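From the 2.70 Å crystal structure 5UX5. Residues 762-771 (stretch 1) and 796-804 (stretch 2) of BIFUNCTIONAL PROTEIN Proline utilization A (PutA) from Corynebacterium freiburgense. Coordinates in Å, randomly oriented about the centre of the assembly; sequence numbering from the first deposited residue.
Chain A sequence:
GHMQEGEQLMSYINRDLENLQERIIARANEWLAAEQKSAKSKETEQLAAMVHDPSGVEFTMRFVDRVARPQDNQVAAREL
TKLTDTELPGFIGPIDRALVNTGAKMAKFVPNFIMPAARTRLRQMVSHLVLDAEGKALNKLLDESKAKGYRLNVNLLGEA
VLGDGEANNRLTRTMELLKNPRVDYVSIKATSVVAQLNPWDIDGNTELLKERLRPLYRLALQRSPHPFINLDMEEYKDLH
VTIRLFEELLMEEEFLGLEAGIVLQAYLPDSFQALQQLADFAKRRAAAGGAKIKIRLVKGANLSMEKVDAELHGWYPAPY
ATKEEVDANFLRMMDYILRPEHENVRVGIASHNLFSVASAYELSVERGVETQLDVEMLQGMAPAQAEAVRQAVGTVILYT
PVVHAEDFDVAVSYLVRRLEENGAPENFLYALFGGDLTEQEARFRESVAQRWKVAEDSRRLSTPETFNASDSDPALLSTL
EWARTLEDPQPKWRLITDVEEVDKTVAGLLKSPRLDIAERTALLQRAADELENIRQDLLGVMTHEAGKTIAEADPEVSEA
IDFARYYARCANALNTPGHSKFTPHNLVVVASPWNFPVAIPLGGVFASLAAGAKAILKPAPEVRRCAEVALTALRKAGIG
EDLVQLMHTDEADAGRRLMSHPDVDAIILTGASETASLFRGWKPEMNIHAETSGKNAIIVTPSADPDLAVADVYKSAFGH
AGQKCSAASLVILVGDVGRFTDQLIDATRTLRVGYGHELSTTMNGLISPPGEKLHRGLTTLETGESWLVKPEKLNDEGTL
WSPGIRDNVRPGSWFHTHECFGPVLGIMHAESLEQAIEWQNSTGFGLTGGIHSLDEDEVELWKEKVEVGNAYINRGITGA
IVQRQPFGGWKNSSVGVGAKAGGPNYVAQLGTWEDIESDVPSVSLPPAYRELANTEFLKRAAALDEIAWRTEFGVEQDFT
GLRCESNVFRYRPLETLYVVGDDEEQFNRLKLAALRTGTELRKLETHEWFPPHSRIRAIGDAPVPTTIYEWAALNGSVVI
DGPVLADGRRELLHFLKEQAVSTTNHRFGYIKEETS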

# COMPACT_ATOMS: atom_id res chain seq x y z
N THR A 762 -3.56 15.54 -2.53
CA THR A 762 -3.81 14.13 -2.29
C THR A 762 -4.52 13.44 -3.45
O THR A 762 -4.66 12.21 -3.42
CB THR A 762 -4.62 13.94 -0.99
OG1 THR A 762 -5.70 14.88 -0.93
CG2 THR A 762 -3.73 14.20 0.20
N MET A 763 -5.00 14.19 -4.45
CA MET A 763 -5.36 13.64 -5.77
C MET A 763 -4.86 14.60 -6.83
O MET A 763 -5.33 15.73 -6.91
CB MET A 763 -6.86 13.40 -5.96
CG MET A 763 -7.09 12.69 -7.29
SD MET A 763 -8.68 12.88 -8.04
CE MET A 763 -9.66 12.00 -6.90
N ASN A 764 -3.90 14.14 -7.64
CA ASN A 764 -3.24 14.98 -8.63
C ASN A 764 -4.14 15.23 -9.84
O ASN A 764 -5.29 14.78 -9.93
CB ASN A 764 -1.90 14.35 -9.02
CG ASN A 764 -1.97 12.83 -9.19
OD1 ASN A 764 -1.86 12.05 -8.22
ND2 ASN A 764 -2.15 12.41 -10.43
N GLY A 765 -3.59 15.99 -10.81
CA GLY A 765 -4.29 16.31 -12.02
C GLY A 765 -4.09 15.26 -13.10
O GLY A 765 -3.42 14.24 -12.91
N LEU A 766 -4.69 15.51 -14.26
CA LEU A 766 -4.56 14.59 -15.37
C LEU A 766 -3.35 14.96 -16.22
O LEU A 766 -2.80 16.06 -16.13
CB LEU A 766 -5.82 14.58 -16.24
CG LEU A 766 -7.17 14.35 -15.57
CD1 LEU A 766 -8.23 14.65 -16.63
CD2 LEU A 766 -7.35 12.92 -14.95
N ILE A 767 -2.93 13.99 -17.04
CA ILE A 767 -1.75 14.15 -17.87
C ILE A 767 -2.00 15.12 -19.01
O ILE A 767 -1.05 15.65 -19.59
CB ILE A 767 -1.30 12.77 -18.39
CG1 ILE A 767 0.15 12.83 -18.87
CG2 ILE A 767 -2.26 12.24 -19.42
CD1 ILE A 767 1.13 13.06 -17.70
N SER A 768 -3.27 15.35 -19.34
CA SER A 768 -3.76 16.22 -20.41
C SER A 768 -5.28 16.24 -20.33
O SER A 768 -5.87 15.35 -19.70
CB SER A 768 -3.32 15.72 -21.77
OG SER A 768 -3.90 14.46 -22.03
N PRO A 769 -5.95 17.22 -20.91
CA PRO A 769 -7.40 17.32 -20.76
C PRO A 769 -8.09 16.07 -21.26
O PRO A 769 -7.55 15.38 -22.14
CB PRO A 769 -7.77 18.55 -21.61
CG PRO A 769 -6.51 19.08 -22.15
CD PRO A 769 -5.37 18.46 -21.45
N PRO A 770 -9.31 15.79 -20.77
CA PRO A 770 -9.99 14.53 -21.13
C PRO A 770 -10.21 14.41 -22.64
O PRO A 770 -10.49 15.39 -23.32
CB PRO A 770 -11.34 14.63 -20.40
CG PRO A 770 -11.17 15.69 -19.37
CD PRO A 770 -10.14 16.64 -19.89
N GLY A 771 -10.06 13.18 -23.14
CA GLY A 771 -10.53 12.84 -24.46
C GLY A 771 -12.01 12.47 -24.45
O GLY A 771 -12.69 12.53 -23.43
N ASP A 796 -8.69 26.23 -16.13
CA ASP A 796 -9.05 26.44 -17.53
C ASP A 796 -8.55 25.31 -18.41
O ASP A 796 -9.31 24.80 -19.26
CB ASP A 796 -8.52 27.79 -18.04
CG ASP A 796 -9.25 29.00 -17.45
OD1 ASP A 796 -10.46 28.89 -17.12
OD2 ASP A 796 -8.65 30.10 -17.39
N GLU A 797 -7.30 24.87 -18.22
CA GLU A 797 -6.73 23.87 -19.12
C GLU A 797 -7.52 22.57 -19.14
O GLU A 797 -7.48 21.86 -20.15
CB GLU A 797 -5.28 23.57 -18.73
N GLY A 798 -8.29 22.28 -18.09
CA GLY A 798 -9.03 21.03 -18.03
C GLY A 798 -8.24 19.84 -17.51
O GLY A 798 -8.65 18.69 -17.73
N THR A 799 -7.11 20.06 -16.85
CA THR A 799 -6.33 18.97 -16.31
C THR A 799 -6.67 18.65 -14.86
O THR A 799 -6.47 17.52 -14.42
CB THR A 799 -4.84 19.28 -16.42
OG1 THR A 799 -4.52 20.45 -15.66
CG2 THR A 799 -4.45 19.49 -17.89
N LEU A 800 -7.18 19.62 -14.10
CA LEU A 800 -7.56 19.43 -12.71
C LEU A 800 -9.06 19.20 -12.66
O LEU A 800 -9.84 20.12 -12.92
CB LEU A 800 -7.16 20.65 -11.89
CG LEU A 800 -5.67 20.75 -11.63
CD1 LEU A 800 -5.29 22.07 -10.96
CD2 LEU A 800 -5.24 19.55 -10.80
N TRP A 801 -9.46 17.96 -12.33
CA TRP A 801 -10.86 17.57 -12.19
C TRP A 801 -11.09 16.97 -10.81
O TRP A 801 -10.33 16.09 -10.38
CB TRP A 801 -11.28 16.54 -13.25
CG TRP A 801 -11.55 17.13 -14.57
CD1 TRP A 801 -10.63 17.51 -15.49
CD2 TRP A 801 -12.84 17.42 -15.13
NE1 TRP A 801 -11.26 18.03 -16.60
CE2 TRP A 801 -12.62 17.99 -16.40
CE3 TRP A 801 -14.16 17.25 -14.69
CZ2 TRP A 801 -13.66 18.39 -17.23
CZ3 TRP A 801 -15.19 17.66 -15.52
CH2 TRP A 801 -14.93 18.22 -16.77
N SER A 802 -12.14 17.43 -10.13
CA SER A 802 -12.51 16.83 -8.86
C SER A 802 -13.12 15.45 -9.12
O SER A 802 -13.61 15.18 -10.21
CB SER A 802 -13.47 17.76 -8.09
OG SER A 802 -14.85 17.39 -8.19
N PRO A 803 -13.06 14.54 -8.15
CA PRO A 803 -13.55 13.17 -8.39
C PRO A 803 -15.06 13.13 -8.41
O PRO A 803 -15.73 13.98 -7.81
CB PRO A 803 -13.01 12.38 -7.21
CG PRO A 803 -12.85 13.42 -6.10
CD PRO A 803 -12.53 14.72 -6.77
N GLY A 804 -15.60 12.08 -9.04
CA GLY A 804 -17.03 11.87 -9.06
C GLY A 804 -17.40 10.42 -8.75
O GLY A 804 -16.57 9.54 -8.84

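The two stretches meet mostly as loop against loop. Stretch 1 has no regular helix or strand, and the part of stretch 2 that touches it is loop as well. They run in opposite directions past each other: Gly765 lies nearest Leu800, with CA atoms 4.6 Å apart, and Leu766 lies nearest Thr799, with CA atoms 4.8 Å apart. Towards Met763 the chains diverge, and its CA is 8.4 Å from the CA of Ser802. Together the stretches bury 456 Å² of surface.

Met763 bridges the wider gap with its long side chain. Its CA-to-CB bond points toward stretch 2, and chi1 and chi2 are both t, which extends the chain. The terminal methyl, Met763 CE, comes within 3.4 Å of Pro803 CB. This is a close apolar contact between two buried residues. Asn764 points away. Its ND2 makes a weak hydrogen bond to Gly765 O, at 3.3 Å, and is also bonded elsewhere in the structure.

At Gly765 the backbones come close. Gly765 CA is 3.5 Å from Thr799 O and 3.6 Å from Leu800 CD2. The CA-to-CB bond of Leu800 points away from stretch 1, but the end of its side chain comes nearer and fills this space. A CB on Gly765 would point toward stretch 2 and lie 2.9 Å from Leu800 CD2, a clash. The absence of a side chain lets the two chains approach.

Leu766 supplies the one hydrogen bond between the stretches. Leu766 N donates to Thr799 O at 2.7 Å, with an angle of 166° at the hydrogen. The bond is short and nearly straight, and it ties the backbones together where they run close. The Leu766 side chain adds an apolar contact, with CD1 3.9 Å from Trp801 CD1.

Ile767 and Ser768 point away from stretch 2. The chain returns at Pro769, whose CD is 3.8 Å from Thr799 CG2 and whose CG is 3.6 Å from Glu797 O. Pro769 CA also makes a CA-H...O contact with Gly798 O, at 3.6 Å and with an angle of 151° at the hydrogen. A proline nitrogen within a chain has no hydrogen to donate, but its CA-H can still approach a carbonyl.

Pro770 points toward stretch 2. Its CD lies 3.3 Å from Gly798 O, and its CG lies 4.0 Å from Trp801 CE2 in an apolar contact. Both Pro770 CG and Leu766 CD1 approach the indole obliquely. Within stretch 2, Trp801 NE1 makes a weak hydrogen bond to Gly798 O, at 2.9 Å. The same carbonyl oxygen thus receives the indole N-H and lies against both prolines. Gly798 has a positive phi of 85°. At its backbone angles, a CB would be jammed against the carbonyl oxygen of the preceding residue, so these angles by themselves call for glycine.

Gly771 makes no contact with stretch 2. It occupies the N-cap position, right before a helix.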